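Local coordinates for RNA-binding protein with serine-rich domain 1 (Homo sapiens, PDB 4A8X), which binds RNA, serves as an auxiliary component of the exon junction complex deposited at splice junctions on mRNAs, and forms part of pre- and post-splicing mRNP complexes, at residues Val7-Leu12 with Ala50-Glu55. Numbering follows the deposited sequence.
Sequences VHIGRL and AYVEFE
His8 and Tyr51 face each other as a non-hydrogen-bonded pair of antiparallel strands, and they illustrate how a T-shaped (edge-to-face) stack can tie two strands together on one side of a sheet. The Tyr51 side chain starts with CB, 3.9 Å from Val7 O. With CG anti to the carbonyl carbon (chi1 -63°), it leans toward His8, and CD1 meets CA and CB of His8. Farther out, CE1 and CZ are each 3.7 Å from His8 CD2, which sits over one face of the phenol ring, offset toward its rim, and OH is 3.8 Å from the same carbon. The ring planes stand at 74°. An alanine in place of Tyr51 would probably leave the CD2 edge of the imidazole without the phenol face it points at and less firmly held, though Tyr49 still meets the ring.

Four backbone hydrogen bonds join Val7 with Val52 and Ile9 with Ala50; Ile9 N to Ala50 O, at 2.7 Å, is almost straight (177°). On the opposite face, Val7 CG2 packs 4.0 Å from Val52 CB and reaches the edge of the Phe54 ring, while Leu12 CD1 covers Ala50 CB.

These central strands of the RNA recognition motif carry RNP2 (7-12) and part of RNP1 (50-54), whose aromatic face in many RRMs receives RNA bases; Val7 and Phe54 pack on helix 57-67, strand 75-82 flanks His8 and Ile9, and strand 31-39 borders Val52.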
# COMPACT_ATOMS: atom_id res chain seq x y z
N VAL A 7 12.88 -3.36 18.23
CA VAL A 7 12.86 -4.05 16.94
C VAL A 7 12.80 -3.04 15.76
O VAL A 7 12.14 -1.99 15.87
CB VAL A 7 11.66 -5.04 16.83
CG1 VAL A 7 11.62 -6.03 18.04
CG2 VAL A 7 10.36 -4.30 16.70
N HIS A 8 13.48 -3.37 14.66
CA HIS A 8 13.40 -2.59 13.41
C HIS A 8 12.38 -3.28 12.50
O HIS A 8 12.45 -4.49 12.26
CB HIS A 8 14.78 -2.55 12.72
CG HIS A 8 14.78 -1.89 11.37
ND1 HIS A 8 14.47 -2.56 10.22
CD2 HIS A 8 15.07 -0.62 11.00
CE1 HIS A 8 14.59 -1.74 9.18
NE2 HIS A 8 14.94 -0.55 9.63
N ILE A 9 11.42 -2.53 12.02
CA ILE A 9 10.44 -3.01 11.06
C ILE A 9 10.74 -2.41 9.68
O ILE A 9 10.81 -1.19 9.54
CB ILE A 9 9.01 -2.57 11.46
CG1 ILE A 9 8.69 -2.95 12.90
CG2 ILE A 9 7.98 -3.14 10.50
CD1 ILE A 9 8.97 -4.43 13.25
N GLY A 10 10.91 -3.28 8.67
CA GLY A 10 11.33 -2.85 7.35
C GLY A 10 10.30 -3.17 6.27
O GLY A 10 9.39 -3.99 6.48
N ARG A 11 10.45 -2.51 5.12
CA ARG A 11 9.59 -2.73 3.95
C ARG A 11 8.14 -2.25 4.16
O ARG A 11 7.19 -2.86 3.69
CB ARG A 11 9.61 -4.20 3.54
CG ARG A 11 10.98 -4.73 3.02
CD ARG A 11 11.35 -4.17 1.62
NE ARG A 11 10.40 -4.55 0.56
CZ ARG A 11 10.17 -3.85 -0.57
NH1 ARG A 11 10.82 -2.72 -0.81
NH2 ARG A 11 9.27 -4.29 -1.45
N LEU A 12 7.98 -1.16 4.88
CA LEU A 12 6.67 -0.59 5.10
C LEU A 12 6.27 0.15 3.84
O LEU A 12 7.07 0.95 3.32
CB LEU A 12 6.71 0.38 6.29
CG LEU A 12 7.00 -0.23 7.67
CD1 LEU A 12 6.99 0.82 8.82
CD2 LEU A 12 5.97 -1.33 8.00
N ALA A 50 10.38 1.53 10.62
CA ALA A 50 10.12 2.04 11.96
C ALA A 50 10.92 1.25 13.01
O ALA A 50 11.22 0.07 12.81
CB ALA A 50 8.63 1.95 12.30
N TYR A 51 11.26 1.91 14.12
CA TYR A 51 11.74 1.17 15.28
C TYR A 51 10.63 1.14 16.32
O TYR A 51 9.94 2.16 16.55
CB TYR A 51 12.98 1.80 15.88
CG TYR A 51 14.18 1.82 14.98
CD1 TYR A 51 15.12 0.80 15.03
CD2 TYR A 51 14.39 2.86 14.09
CE1 TYR A 51 16.25 0.82 14.22
CE2 TYR A 51 15.53 2.90 13.27
CZ TYR A 51 16.45 1.86 13.35
OH TYR A 51 17.57 1.84 12.56
N VAL A 52 10.43 -0.02 16.93
CA VAL A 52 9.46 -0.18 18.00
C VAL A 52 10.15 -0.78 19.24
O VAL A 52 10.79 -1.83 19.16
CB VAL A 52 8.26 -1.05 17.54
CG1 VAL A 52 7.29 -1.26 18.68
CG2 VAL A 52 7.53 -0.37 16.35
N GLU A 53 10.02 -0.10 20.38
CA GLU A 53 10.61 -0.60 21.62
C GLU A 53 9.51 -1.02 22.56
O GLU A 53 8.61 -0.23 22.86
CB GLU A 53 11.49 0.47 22.28
CG GLU A 53 12.00 0.03 23.63
CD GLU A 53 13.03 0.96 24.21
OE1 GLU A 53 12.64 1.93 24.88
OE2 GLU A 53 14.24 0.70 24.00
N PHE A 54 9.58 -2.27 23.02
CA PHE A 54 8.59 -2.82 23.92
C PHE A 54 9.08 -2.70 25.36
O PHE A 54 10.24 -2.37 25.62
CB PHE A 54 8.32 -4.28 23.60
CG PHE A 54 7.62 -4.49 22.29
CD1 PHE A 54 6.22 -4.41 22.20
CD2 PHE A 54 8.36 -4.77 21.13
CE1 PHE A 54 5.57 -4.61 21.00
CE2 PHE A 54 7.72 -4.93 19.89
CZ PHE A 54 6.30 -4.86 19.83
N GLU A 55 8.18 -2.97 26.29
CA GLU A 55 8.47 -2.93 27.71
C GLU A 55 9.38 -4.08 28.17
O GLU A 55 10.15 -3.93 29.13
CB GLU A 55 7.15 -2.94 28.48
CG GLU A 55 7.32 -2.79 29.95
CD GLU A 55 6.02 -2.89 30.73
OE1 GLU A 55 4.99 -3.40 30.19
OE2 GLU A 55 6.04 -2.45 31.90